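Local coordinates for PA0821 (PDB 7DRG), which probably serves as the antitoxin (immunity protein) of a type VI secretion system, paired with a putative VRR-NUC domain-containing effector, at residues B[21-26]-B[191-196]; B[31-36]-B[185-190]; B[43-48]-B[177-182]; B[203-208]-B[276-281]; B[220-225]-B[300-305]. All coordinates share one frame; numbering follows the deposited sequence.

Contact 1 of 5, residues B[21-26]-B[191-196]; sequences AGNLLM and WDNDEP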
# COMPACT_ATOMS: atom_id res chain seq x y z
N ALA B 21 11.26 -7.43 -5.29
CA ALA B 21 11.95 -7.36 -6.57
C ALA B 21 12.17 -5.91 -6.98
O ALA B 21 11.37 -5.02 -6.68
CB ALA B 21 11.15 -8.09 -7.65
N GLY B 22 13.28 -5.68 -7.68
CA GLY B 22 13.60 -4.33 -8.10
C GLY B 22 12.54 -3.79 -9.04
O GLY B 22 12.00 -4.52 -9.89
N ASN B 23 12.21 -2.51 -8.87
CA ASN B 23 11.28 -1.80 -9.74
C ASN B 23 9.86 -2.36 -9.67
O ASN B 23 9.09 -2.18 -10.62
CB ASN B 23 11.79 -1.81 -11.19
CG ASN B 23 11.37 -0.59 -11.97
OD1 ASN B 23 11.57 0.54 -11.52
ND2 ASN B 23 10.77 -0.80 -13.14
N LEU B 24 9.50 -3.03 -8.57
CA LEU B 24 8.22 -3.75 -8.52
C LEU B 24 7.03 -2.81 -8.59
O LEU B 24 6.04 -3.10 -9.29
CB LEU B 24 8.14 -4.60 -7.25
CG LEU B 24 6.78 -5.29 -7.03
CD1 LEU B 24 6.57 -6.42 -8.02
CD2 LEU B 24 6.64 -5.80 -5.61
N LEU B 25 7.07 -1.69 -7.87
CA LEU B 25 5.92 -0.80 -7.76
C LEU B 25 5.91 0.23 -8.87
O LEU B 25 5.53 1.40 -8.67
CB LEU B 25 5.89 -0.14 -6.38
CG LEU B 25 5.20 -0.87 -5.22
CD1 LEU B 25 3.69 -0.91 -5.42
CD2 LEU B 25 5.75 -2.28 -5.00
N MSE B 26 6.34 -0.19 -10.05
CA MSE B 26 6.43 0.65 -11.23
C MSE B 26 5.50 0.13 -12.32
O MSE B 26 5.08 -1.02 -12.27
CB MSE B 26 7.87 0.69 -11.73
CG MSE B 26 8.57 1.90 -11.21
SE MSE B 26 7.22 3.27 -11.32
CE MSE B 26 8.12 4.43 -12.59
N TRP B 191 18.16 2.67 -6.25
CA TRP B 191 17.18 2.96 -5.20
C TRP B 191 16.04 3.83 -5.70
O TRP B 191 14.93 3.77 -5.14
CB TRP B 191 17.89 3.64 -4.03
CG TRP B 191 18.88 4.65 -4.51
CD1 TRP B 191 20.20 4.44 -4.78
CD2 TRP B 191 18.62 6.02 -4.82
NE1 TRP B 191 20.78 5.60 -5.23
CE2 TRP B 191 19.83 6.58 -5.27
CE3 TRP B 191 17.48 6.83 -4.77
CZ2 TRP B 191 19.94 7.92 -5.65
CZ3 TRP B 191 17.58 8.15 -5.15
CH2 TRP B 191 18.80 8.68 -5.58
N ASP B 192 16.27 4.67 -6.71
CA ASP B 192 15.19 5.50 -7.22
C ASP B 192 14.06 4.64 -7.79
O ASP B 192 12.89 5.03 -7.74
CB ASP B 192 15.70 6.47 -8.28
CG ASP B 192 14.67 7.52 -8.64
OD1 ASP B 192 14.31 8.33 -7.76
OD2 ASP B 192 14.23 7.55 -9.81
N ASN B 193 14.40 3.46 -8.33
CA ASN B 193 13.37 2.51 -8.76
C ASN B 193 12.59 1.94 -7.60
O ASN B 193 11.46 1.46 -7.78
CB ASN B 193 13.98 1.33 -9.52
CG ASN B 193 14.65 1.73 -10.81
OD1 ASN B 193 14.39 2.80 -11.36
ND2 ASN B 193 15.52 0.85 -11.31
N ASP B 194 13.17 1.96 -6.40
CA ASP B 194 12.69 1.14 -5.32
C ASP B 194 12.13 1.93 -4.14
O ASP B 194 11.47 1.32 -3.29
CB ASP B 194 13.81 0.20 -4.86
CG ASP B 194 14.24 -0.72 -5.99
OD1 ASP B 194 13.40 -1.51 -6.47
OD2 ASP B 194 15.40 -0.62 -6.45
N GLU B 195 12.33 3.24 -4.09
CA GLU B 195 11.61 4.06 -3.12
C GLU B 195 10.10 3.84 -3.15
O GLU B 195 9.48 3.85 -2.08
CB GLU B 195 11.93 5.55 -3.33
CG GLU B 195 13.36 5.93 -2.99
CD GLU B 195 13.61 7.42 -3.10
OE1 GLU B 195 12.85 8.11 -3.81
OE2 GLU B 195 14.57 7.91 -2.46
N PRO B 196 9.45 3.63 -4.31
CA PRO B 196 8.01 3.36 -4.26
C PRO B 196 7.65 2.12 -3.46
O PRO B 196 6.59 2.10 -2.82
CB PRO B 196 7.63 3.21 -5.74
CG PRO B 196 8.64 4.02 -6.46
CD PRO B 196 9.92 3.84 -5.69
O HOH W 1 11.56 -2.81 -4.99
O HOH W 2 9.30 -0.08 -6.74
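Asp194 meets the backbone of Gly22 and Asn23, and this is the tight part of the contact. Ala21 to Leu24 form a type II beta turn. Asn23 N points out of it and donates to Asp194 OD1 at 2.9 Å. The bond is nearly straight (165°) and reaches the syn side of OD1, 24° out of the carboxylate plane. Asp194 CG stands beside its own backbone N, anti to the carbonyl carbon (chi1 -61°). Gly22 CA packs against Asp194 OD1 at 3.3 Å. The other oxygen, OD2, is taken by Tyr33 OH, so both carboxylate oxygens are held. Asn23 OD1 lies 3.2 Å from Asn193 CB, but the two amides do not bond. Asn23 ND2 goes instead to Gly29 O, and Asn193 ND2 to Tyr33 OH.

The rest is looser and wetter. One water donates to both Ala21 O and Asp194 OD1, 2.7 Å from the latter. A second water accepts from Leu25 N at 3.0 Å and donates to Asn193 O. The apolar touch is Leu25 CB on Pro196 CB at 3.8 Å. The proline sits at a kink in its helix. Leu25 also packs on Ala203 of the second subunit, and Met26 O accepts from Arg204 of that subunit.

The contact sets strand 19-22, neighbour of strand 34-46, and the turn that follows against the N-terminal part of helix 191-204.

Contact 2 of 5, residues B[31-36]-B[185-190]; sequences EDYIGA and NLSPTS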
# COMPACT_ATOMS: atom_id res chain seq x y z
N GLU B 31 12.27 -6.03 -12.21
CA GLU B 31 13.51 -6.30 -12.93
C GLU B 31 14.33 -7.31 -12.15
O GLU B 31 14.02 -7.66 -11.01
CB GLU B 31 14.30 -5.01 -13.18
CG GLU B 31 13.66 -4.13 -14.23
CD GLU B 31 14.22 -2.72 -14.25
OE1 GLU B 31 15.31 -2.50 -13.68
OE2 GLU B 31 13.56 -1.83 -14.82
N ASP B 32 15.41 -7.78 -12.78
CA ASP B 32 16.14 -8.95 -12.31
C ASP B 32 17.19 -8.58 -11.26
O ASP B 32 18.38 -8.86 -11.40
CB ASP B 32 16.79 -9.66 -13.50
CG ASP B 32 17.23 -11.07 -13.18
OD1 ASP B 32 16.76 -11.62 -12.16
OD2 ASP B 32 18.05 -11.63 -13.94
N TYR B 33 16.73 -7.95 -10.18
CA TYR B 33 17.60 -7.66 -9.04
C TYR B 33 16.71 -7.50 -7.81
O TYR B 33 15.49 -7.36 -7.92
CB TYR B 33 18.47 -6.41 -9.26
CG TYR B 33 17.72 -5.09 -9.20
CD1 TYR B 33 17.04 -4.60 -10.30
CD2 TYR B 33 17.71 -4.32 -8.03
CE1 TYR B 33 16.36 -3.39 -10.26
CE2 TYR B 33 17.03 -3.11 -7.97
CZ TYR B 33 16.35 -2.65 -9.09
OH TYR B 33 15.67 -1.45 -9.06
N ILE B 34 17.33 -7.54 -6.64
CA ILE B 34 16.61 -7.36 -5.38
C ILE B 34 16.59 -5.87 -5.06
O ILE B 34 17.63 -5.27 -4.78
CB ILE B 34 17.25 -8.16 -4.24
CG1 ILE B 34 17.31 -9.65 -4.60
CG2 ILE B 34 16.49 -7.92 -2.94
CD1 ILE B 34 18.09 -10.49 -3.59
N GLY B 35 15.40 -5.26 -5.11
CA GLY B 35 15.30 -3.83 -4.89
C GLY B 35 15.25 -3.41 -3.44
O GLY B 35 15.65 -2.29 -3.10
N ALA B 36 14.73 -4.28 -2.58
CA ALA B 36 14.57 -3.93 -1.16
C ALA B 36 14.60 -5.19 -0.29
O ALA B 36 14.08 -6.17 -0.70
CB ALA B 36 13.27 -3.18 -0.96
N ASN B 185 16.55 -1.95 3.42
CA ASN B 185 17.71 -1.53 2.64
C ASN B 185 17.31 -1.56 1.18
O ASN B 185 16.68 -2.53 0.73
CB ASN B 185 18.90 -2.46 2.87
CG ASN B 185 19.59 -2.22 4.19
OD1 ASN B 185 19.46 -1.14 4.77
ND2 ASN B 185 20.34 -3.20 4.65
N LEU B 186 17.64 -0.51 0.44
CA LEU B 186 17.34 -0.45 -0.99
C LEU B 186 18.60 -0.73 -1.80
O LEU B 186 19.72 -0.74 -1.28
CB LEU B 186 16.75 0.91 -1.36
CG LEU B 186 15.54 1.36 -0.54
CD1 LEU B 186 15.00 2.68 -1.09
CD2 LEU B 186 14.45 0.30 -0.54
N SER B 187 18.40 -0.95 -3.09
CA SER B 187 19.51 -1.19 -4.00
C SER B 187 20.53 -0.06 -3.89
O SER B 187 20.14 1.12 -3.90
CB SER B 187 18.99 -1.31 -5.43
OG SER B 187 20.07 -1.22 -6.34
N PRO B 188 21.82 -0.37 -3.78
CA PRO B 188 22.82 0.71 -3.64
C PRO B 188 22.89 1.63 -4.84
O PRO B 188 23.30 2.78 -4.70
CB PRO B 188 24.13 -0.06 -3.44
CG PRO B 188 23.72 -1.40 -2.93
CD PRO B 188 22.41 -1.70 -3.59
N THR B 189 22.51 1.15 -6.02
CA THR B 189 22.61 1.94 -7.24
C THR B 189 21.27 2.30 -7.86
O THR B 189 21.19 3.30 -8.57
CB THR B 189 23.44 1.19 -8.30
OG1 THR B 189 22.89 -0.11 -8.51
CG2 THR B 189 24.87 1.07 -7.84
N SER B 190 20.24 1.49 -7.62
CA SER B 190 18.96 1.65 -8.32
C SER B 190 17.83 2.05 -7.38
O SER B 190 16.66 1.82 -7.70
CB SER B 190 18.60 0.36 -9.06
OG SER B 190 19.59 0.02 -10.02
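Tyr33 reaches Ser187 and Ser190 with the outer part of its ring. Its CG stands between the backbone N and the carbonyl carbon (chi1 73°). Tyr33 CE2 touches Ser187 CB at 3.7 Å, and farther out Tyr33 OH lies 3.4 Å from Ser190 CB, the hydroxyl being held from helix 191-204. Both serine carbons approach the ring obliquely.

Ile34 lies in the early part of strand 34-46, bonded through its backbone to Ala122. Next comes a classic beta bulge: Gly35 and Ala36 both face Ile20 of strand 19-22. On the other edge they meet strand 182-186, so the strand has a neighbour on each side near its N-terminal end.

Gly35 O takes a weak bond from Ser187 N at 3.1 Å, bent to 134° at the hydrogen. Leu186 CA adds a CA-H...O contact to the same oxygen. Ser187 OG is turned back to its own loop. It accepts from Ser190 N at 3.0 Å, closing an ST motif, and it also bonds Arg120 O.

Ala36 pairs with Leu186 as an antiparallel non-hydrogen-bonded pair, their CA atoms 4.5 Å apart. Ala36 CA points its hydrogen at Asn185 O, 3.2 Å away. On the face that carries both side chains, Ala36 CB rests on Leu186 CD2 at 3.7 Å. Trp191 and Glu195 of helix 191-204 also pack on Leu186.

Contact 3 of 5, residues B[43-48]-B[177-182]; sequences TLYFKK and QGYAGH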
# COMPACT_ATOMS: atom_id res chain seq x y z
N THR B 43 20.56 3.57 12.85
CA THR B 43 20.99 4.83 12.25
C THR B 43 21.46 5.76 13.35
O THR B 43 20.71 6.03 14.30
CB THR B 43 19.84 5.47 11.48
OG1 THR B 43 19.37 4.57 10.47
CG2 THR B 43 20.27 6.78 10.85
N LEU B 44 22.70 6.26 13.24
CA LEU B 44 23.29 7.14 14.24
C LEU B 44 23.79 8.40 13.54
O LEU B 44 24.58 8.31 12.60
CB LEU B 44 24.44 6.44 14.98
CG LEU B 44 24.09 5.19 15.78
CD1 LEU B 44 25.35 4.57 16.36
CD2 LEU B 44 23.12 5.54 16.89
N TYR B 45 23.31 9.56 13.99
CA TYR B 45 23.79 10.84 13.50
C TYR B 45 24.80 11.39 14.50
O TYR B 45 24.46 11.57 15.67
CB TYR B 45 22.62 11.83 13.33
CG TYR B 45 21.49 11.40 12.40
CD1 TYR B 45 20.49 10.53 12.84
CD2 TYR B 45 21.40 11.92 11.11
CE1 TYR B 45 19.43 10.17 12.01
CE2 TYR B 45 20.35 11.56 10.27
CZ TYR B 45 19.38 10.69 10.73
OH TYR B 45 18.33 10.35 9.89
N PHE B 46 26.02 11.69 14.04
CA PHE B 46 27.10 12.04 14.96
C PHE B 46 27.98 13.10 14.34
O PHE B 46 27.94 13.34 13.13
CB PHE B 46 27.93 10.80 15.35
CG PHE B 46 28.72 10.23 14.20
CD1 PHE B 46 28.11 9.39 13.27
CD2 PHE B 46 30.07 10.52 14.04
CE1 PHE B 46 28.83 8.87 12.21
CE2 PHE B 46 30.79 9.99 12.98
CZ PHE B 46 30.17 9.16 12.06
N LYS B 47 28.83 13.72 15.16
CA LYS B 47 29.70 14.79 14.68
C LYS B 47 31.17 14.41 14.82
O LYS B 47 31.53 13.37 15.38
CB LYS B 47 29.40 16.10 15.42
CG LYS B 47 27.99 16.60 15.16
CD LYS B 47 27.76 18.01 15.68
CE LYS B 47 26.33 18.45 15.45
NZ LYS B 47 26.12 19.87 15.87
N LYS B 48 32.01 15.27 14.23
CA LYS B 48 33.47 15.19 14.29
C LYS B 48 34.02 13.98 13.53
O LYS B 48 35.10 13.48 13.85
CB LYS B 48 33.97 15.19 15.74
CG LYS B 48 33.55 16.43 16.50
CD LYS B 48 33.98 16.34 17.95
CE LYS B 48 35.13 17.28 18.23
NZ LYS B 48 35.76 16.98 19.55
N GLN B 177 21.57 11.93 17.83
CA GLN B 177 20.26 11.30 17.77
C GLN B 177 20.39 10.03 16.95
O GLN B 177 21.38 9.82 16.25
CB GLN B 177 19.22 12.23 17.14
CG GLN B 177 19.59 12.69 15.74
CD GLN B 177 18.55 13.59 15.12
OE1 GLN B 177 17.38 13.21 14.98
NE2 GLN B 177 18.96 14.80 14.74
N GLY B 178 19.37 9.19 17.05
CA GLY B 178 19.44 7.92 16.34
C GLY B 178 18.24 7.06 16.66
O GLY B 178 17.42 7.38 17.52
N TYR B 179 18.17 5.93 15.96
CA TYR B 179 17.06 4.99 16.11
C TYR B 179 17.46 3.67 15.47
O TYR B 179 18.37 3.62 14.63
CB TYR B 179 15.76 5.52 15.48
CG TYR B 179 15.99 6.21 14.16
CD1 TYR B 179 16.09 5.49 12.97
CD2 TYR B 179 16.12 7.59 14.10
CE1 TYR B 179 16.33 6.13 11.76
CE2 TYR B 179 16.36 8.25 12.90
CZ TYR B 179 16.46 7.51 11.74
OH TYR B 179 16.70 8.18 10.56
N ALA B 180 16.75 2.61 15.84
CA ALA B 180 16.96 1.31 15.23
C ALA B 180 15.65 0.54 15.24
O ALA B 180 14.83 0.70 16.14
CB ALA B 180 18.03 0.49 15.96
N GLY B 181 15.49 -0.31 14.24
CA GLY B 181 14.28 -1.12 14.12
C GLY B 181 14.17 -1.64 12.70
O GLY B 181 15.15 -1.68 11.96
N HIS B 182 12.96 -2.04 12.33
CA HIS B 182 12.73 -2.50 10.97
C HIS B 182 12.95 -1.39 9.94
O HIS B 182 12.53 -0.24 10.14
CB HIS B 182 11.32 -3.04 10.82
CG HIS B 182 11.08 -4.32 11.56
ND1 HIS B 182 10.58 -4.36 12.84
CD2 HIS B 182 11.30 -5.61 11.21
CE1 HIS B 182 10.48 -5.61 13.24
NE2 HIS B 182 10.91 -6.39 12.27
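Thr43, Leu44 and Tyr45 run antiparallel to Tyr179, Gly178 and Gln177, with the short strand axes 4.9 Å apart and 172° between their directions. This is a regular antiparallel beta pairing of strands 34-46 and 177-180, close to the centre of the chain. Thr43 and Tyr179 form a hydrogen-bonded pair with two bonds, Thr43 N to Tyr179 O (2.8 Å) and Tyr179 N to Thr43 O. Tyr45 N then donates to Gln177 O at 3.0 Å. Between them, Leu44 and Gly178 are a non-hydrogen-bonded pair, and Gly178 CA comes within 3.1 Å of Thr43 O.

Thr43, Tyr45, Gln177 and Tyr179 share one face. Thr43 and Tyr179 lie side by side and point the same way, with Thr43 CB on Tyr179 CE1 at 3.6 Å. Thr43 OG1 is engaged by Glu147. Gln177 CG sits between its backbone N and carbonyl carbon (chi1 58°) and touches Tyr45 CD1 at 3.7 Å. Beyond CG the Gln177 chain is extended. Helix 213-216 packs on this face through Ala213, which touches Thr43 and Tyr45. The Leu44 face is packed by Phe166 and Phe169 of helix 161-173.

The two tyrosine side chains cross obliquely and meet at their hydroxyls. Tyr179 CE2 comes in the plane of the Tyr45 ring, at its edge, 3.7 Å from Tyr45 CE1. The two hydroxyls, Tyr45 OH and Tyr179 OH, share a hydrogen bond of 2.8 Å.

Contact 4 of 5, residues B[203-208]-B[276-281]; sequences ARMPGL and PYIAGD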
# COMPACT_ATOMS: atom_id res chain seq x y z
N ALA B 203 3.06 2.84 4.47
CA ALA B 203 1.66 3.06 4.79
C ALA B 203 1.04 1.89 5.53
O ALA B 203 0.03 2.07 6.22
CB ALA B 203 0.88 3.35 3.50
N ARG B 204 1.63 0.69 5.44
CA ARG B 204 1.11 -0.51 6.08
C ARG B 204 1.82 -0.88 7.37
O ARG B 204 1.25 -1.61 8.19
CB ARG B 204 1.21 -1.70 5.12
CG ARG B 204 0.61 -1.43 3.76
CD ARG B 204 1.33 -2.23 2.69
NE ARG B 204 1.32 -3.66 2.98
CZ ARG B 204 0.38 -4.51 2.55
NH1 ARG B 204 -0.63 -4.05 1.81
NH2 ARG B 204 0.45 -5.80 2.85
N MSE B 205 3.05 -0.42 7.56
CA MSE B 205 3.88 -0.84 8.68
C MSE B 205 4.36 0.38 9.47
O MSE B 205 5.41 0.93 9.16
CB MSE B 205 5.09 -1.64 8.19
CG MSE B 205 4.78 -2.86 7.31
SE MSE B 205 6.39 -3.37 6.29
CE MSE B 205 6.97 -1.60 6.06
N PRO B 206 3.60 0.80 10.48
CA PRO B 206 3.96 2.02 11.21
C PRO B 206 5.28 1.93 11.95
O PRO B 206 5.85 2.98 12.28
CB PRO B 206 2.79 2.21 12.19
CG PRO B 206 1.64 1.50 11.51
CD PRO B 206 2.27 0.30 10.87
N GLY B 207 5.77 0.72 12.24
CA GLY B 207 7.05 0.57 12.90
C GLY B 207 8.25 0.61 11.99
O GLY B 207 9.39 0.45 12.44
N LEU B 208 8.04 0.82 10.70
CA LEU B 208 9.12 0.82 9.73
C LEU B 208 9.74 2.20 9.61
O LEU B 208 9.02 3.19 9.43
CB LEU B 208 8.58 0.38 8.37
CG LEU B 208 9.64 0.36 7.29
CD1 LEU B 208 10.22 -1.05 7.20
CD2 LEU B 208 9.03 0.85 5.97
N PRO B 276 11.89 -5.70 18.04
CA PRO B 276 11.36 -4.67 17.14
C PRO B 276 10.00 -5.06 16.59
O PRO B 276 9.71 -6.24 16.38
CB PRO B 276 12.42 -4.58 16.03
CG PRO B 276 13.13 -5.89 16.07
CD PRO B 276 13.14 -6.28 17.54
N TYR B 277 9.16 -4.05 16.34
CA TYR B 277 7.78 -4.23 15.91
C TYR B 277 7.58 -3.67 14.51
O TYR B 277 7.88 -2.49 14.26
CB TYR B 277 6.80 -3.53 16.86
CG TYR B 277 6.53 -4.24 18.17
CD1 TYR B 277 7.46 -4.21 19.20
CD2 TYR B 277 5.33 -4.90 18.38
CE1 TYR B 277 7.21 -4.85 20.40
CE2 TYR B 277 5.06 -5.53 19.58
CZ TYR B 277 6.01 -5.51 20.59
OH TYR B 277 5.77 -6.15 21.79
N ILE B 278 7.05 -4.51 13.62
CA ILE B 278 6.63 -4.06 12.29
C ILE B 278 5.31 -3.29 12.37
O ILE B 278 5.16 -2.22 11.77
CB ILE B 278 6.50 -5.27 11.35
CG1 ILE B 278 7.86 -5.88 11.04
CG2 ILE B 278 5.77 -4.89 10.07
CD1 ILE B 278 7.78 -7.22 10.33
N ALA B 279 4.36 -3.83 13.11
CA ALA B 279 3.01 -3.28 13.20
C ALA B 279 2.39 -3.74 14.51
O ALA B 279 3.08 -4.28 15.39
CB ALA B 279 2.17 -3.69 11.98
N GLY B 280 1.09 -3.54 14.65
CA GLY B 280 0.39 -3.86 15.88
C GLY B 280 -0.41 -5.14 15.83
O GLY B 280 0.15 -6.23 15.77
N ASP B 281 -1.74 -5.02 15.88
CA ASP B 281 -2.61 -6.19 15.93
C ASP B 281 -3.75 -5.99 14.94
O ASP B 281 -3.75 -5.04 14.15
CB ASP B 281 -3.10 -6.43 17.37
CG ASP B 281 -3.77 -5.20 17.98
OD1 ASP B 281 -4.29 -4.35 17.23
OD2 ASP B 281 -3.77 -5.10 19.23
O HOH W 3 10.57 -1.53 13.95
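Met205, a selenomethionine, runs beside Ile278, and the two side chains point the same way. Met205 to Leu208 form a type I beta turn just after helix 191-204, closed by Leu208 N on Met205 O. The turn docks on a loop between strand 267-272 and helix 288-297.

From the backbone of Met205 outward, CB lies 3.6 Å from Ile278 O and also near Ile278 CG2. CG stands anti to the carbonyl carbon (chi1 -55°) and makes the main apolar touch, 3.6 Å from Ile278 CG2. SE is farther off, 4.1 Å from that methyl. The chain bends at its last torsion, taking CE away from Ile278. Tyr184 and His16 also pack on this side chain. Ile278 itself points its CB away from the turn; CG2, anti to its backbone N, is the branch that meets Met205. Pro206 CD rests lightly on Ala279 CB.

Gly207 holds the backbones together. Its N donates to Ile278 O at 3.0 Å, from above the carbonyl plane by 42°. Its CA points a hydrogen at Tyr277 O, at 3.4 Å. Nearby, Arg204 reaches the second subunit, where NH1 bonds Ser197 of that chain. In its own chain, Arg204 NH2 bonds Leu11 O and NE bonds Pro15 O.

One water completes the link between the two backbones, donating to Gly207 O at 2.8 Å and to Tyr277 O at 2.9 Å.

Contact 5 of 5, residues B[220-225]-B[300-305]; sequences PEFKPT and IRYETI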
# COMPACT_ATOMS: atom_id res chain seq x y z
N PRO B 220 18.32 22.03 5.92
CA PRO B 220 17.90 23.05 6.90
C PRO B 220 16.84 22.55 7.86
O PRO B 220 16.79 23.00 9.01
CB PRO B 220 17.37 24.19 6.01
CG PRO B 220 17.95 23.94 4.66
CD PRO B 220 18.09 22.46 4.53
N GLU B 221 16.00 21.62 7.42
CA GLU B 221 14.96 21.09 8.29
C GLU B 221 15.51 20.33 9.48
O GLU B 221 14.83 20.22 10.50
CB GLU B 221 14.01 20.19 7.48
CG GLU B 221 13.11 20.93 6.50
CD GLU B 221 13.70 21.07 5.10
OE1 GLU B 221 14.93 20.92 4.93
OE2 GLU B 221 12.93 21.34 4.15
N PHE B 222 16.75 19.86 9.39
CA PHE B 222 17.32 19.06 10.49
C PHE B 222 18.01 19.92 11.56
O PHE B 222 18.40 19.38 12.57
CB PHE B 222 18.25 17.99 9.92
CG PHE B 222 17.87 16.56 10.20
CD1 PHE B 222 16.66 16.05 9.81
CD2 PHE B 222 18.76 15.72 10.84
CE1 PHE B 222 16.32 14.74 10.06
CE2 PHE B 222 18.41 14.41 11.11
CZ PHE B 222 17.20 13.92 10.71
N LYS B 223 18.13 21.23 11.33
CA LYS B 223 18.83 22.09 12.29
C LYS B 223 18.22 22.08 13.69
O LYS B 223 19.00 22.10 14.66
CB LYS B 223 18.88 23.52 11.74
CG LYS B 223 19.50 23.69 10.34
CD LYS B 223 20.97 24.10 10.36
CE LYS B 223 21.39 24.75 9.04
NZ LYS B 223 21.46 23.78 7.91
N PRO B 224 16.89 22.10 13.88
CA PRO B 224 16.36 22.11 15.25
C PRO B 224 16.85 20.92 16.08
O PRO B 224 17.18 19.85 15.56
CB PRO B 224 14.85 22.06 15.04
CG PRO B 224 14.64 22.71 13.74
CD PRO B 224 15.81 22.28 12.90
N THR B 225 16.89 21.12 17.40
CA THR B 225 17.33 20.10 18.34
C THR B 225 16.16 19.15 18.61
O THR B 225 15.49 19.20 19.64
CB THR B 225 17.85 20.74 19.62
OG1 THR B 225 18.84 21.71 19.29
CG2 THR B 225 18.45 19.69 20.54
N ILE B 300 9.56 16.75 21.13
CA ILE B 300 10.87 17.03 20.55
C ILE B 300 11.01 16.41 19.16
O ILE B 300 12.11 16.18 18.69
CB ILE B 300 12.02 16.58 21.47
CG1 ILE B 300 12.01 15.06 21.70
CG2 ILE B 300 11.97 17.34 22.79
CD1 ILE B 300 13.35 14.50 22.18
N ARG B 301 9.90 16.14 18.48
CA ARG B 301 9.94 15.60 17.12
C ARG B 301 9.99 16.74 16.11
O ARG B 301 9.37 17.79 16.31
CB ARG B 301 8.72 14.72 16.86
CG ARG B 301 8.80 13.89 15.59
CD ARG B 301 7.58 13.00 15.48
NE ARG B 301 6.35 13.76 15.25
CZ ARG B 301 5.17 13.44 15.76
NH1 ARG B 301 5.05 12.38 16.55
NH2 ARG B 301 4.10 14.19 15.50
N TYR B 302 10.73 16.54 15.02
CA TYR B 302 10.74 17.51 13.94
C TYR B 302 9.32 17.72 13.42
O TYR B 302 8.56 16.76 13.25
CB TYR B 302 11.64 17.05 12.79
CG TYR B 302 13.13 17.09 13.07
CD1 TYR B 302 13.82 18.30 13.13
CD2 TYR B 302 13.85 15.92 13.23
CE1 TYR B 302 15.18 18.34 13.38
CE2 TYR B 302 15.21 15.94 13.47
CZ TYR B 302 15.87 17.15 13.54
OH TYR B 302 17.23 17.17 13.77
N GLU B 303 8.95 18.98 13.18
CA GLU B 303 7.66 19.26 12.57
C GLU B 303 7.65 18.87 11.11
O GLU B 303 6.60 18.47 10.57
CB GLU B 303 7.31 20.73 12.74
CG GLU B 303 7.44 21.24 14.16
CD GLU B 303 7.03 22.69 14.32
OE1 GLU B 303 7.88 23.50 14.73
OE2 GLU B 303 5.86 23.01 14.02
N THR B 304 8.79 18.98 10.44
CA THR B 304 8.97 18.54 9.07
C THR B 304 10.45 18.21 8.88
O THR B 304 11.32 18.80 9.52
CB THR B 304 8.53 19.62 8.08
OG1 THR B 304 8.75 19.15 6.74
CG2 THR B 304 9.31 20.91 8.30
N ILE B 305 10.72 17.24 8.01
CA ILE B 305 12.08 16.94 7.58
C ILE B 305 12.25 17.07 6.08
O ILE B 305 13.25 16.61 5.52
CB ILE B 305 12.55 15.55 8.07
CG1 ILE B 305 11.63 14.45 7.53
CG2 ILE B 305 12.61 15.49 9.60
CD1 ILE B 305 12.09 13.05 7.93
O HOH W 4 12.25 20.95 10.96
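Phe222 and Tyr302 form an offset stack, with ring centres 4.6 Å apart and planes at 20°. The side chains themselves cross at about a right angle. Tyr302 OH sits over one face of the Phe222 ring, 3.6 Å above its plane and toward the rim. Phe222 CD1 lies in turn over one face of Tyr302, also toward the rim. Ile305 CG2 comes to the edge of the Phe222 ring, 3.8 Å from CE1. Tyr45 meets Phe222 as well, its ring tilted by about 45°.

Tyr302 CG stands beside its backbone N, anti to the carbonyl carbon. Glu221 O and Pro224 O approach the Tyr302 ring obliquely, and Pro224 O lies 3.2 Å from Tyr302 OH. Pro224 CD touches Tyr302 CE1 at 4.0 Å, near the exposed side. Phe222 ends a short 3-10 segment. Tyr302 OH donates to Phe222 O at 2.8 Å, tilted 25° from the carbonyl plane. Glu221, one residue before Phe222, packs its CB on Thr304 O at 3.7 Å and on Ile305 CA. A water donates to both Glu221 O and Thr304 O, 2.7 Å from each. Thr304 OG1 bonds Asp325.

The contact joins two loops, 220-225 and 300-305. Tyr302 carries much of it, by stacking, by its bond to Phe222 O and by touching Pro224. Its hydroxyl is also bonded by Gln177 NE2, which probably strengthens it as a donor.

Contact 3 lies deepest, its centre about 7 Å from the centre of the chain. Contacts 1, 2 and 4 are buried too but farther out, and contact 5 is only partly buried, with an exposed proline. Contact 2 works on the same strand as contact 3, 34-46, with one weak cross-strand bond in place of regular pairing. Contacts 1 and 2 adjoin near the N-terminal part of helix 191-204; contact 1 relies on a carboxylate and waters. That helix also leads into contact 4, and contacts 1 and 4 both touch the second subunit. Contact 3 touches contact 4 through His182 and contact 5 through Gln177 and Tyr45. The aromatic stack of contact 5 has no counterpart in contacts 1, 2 and 4.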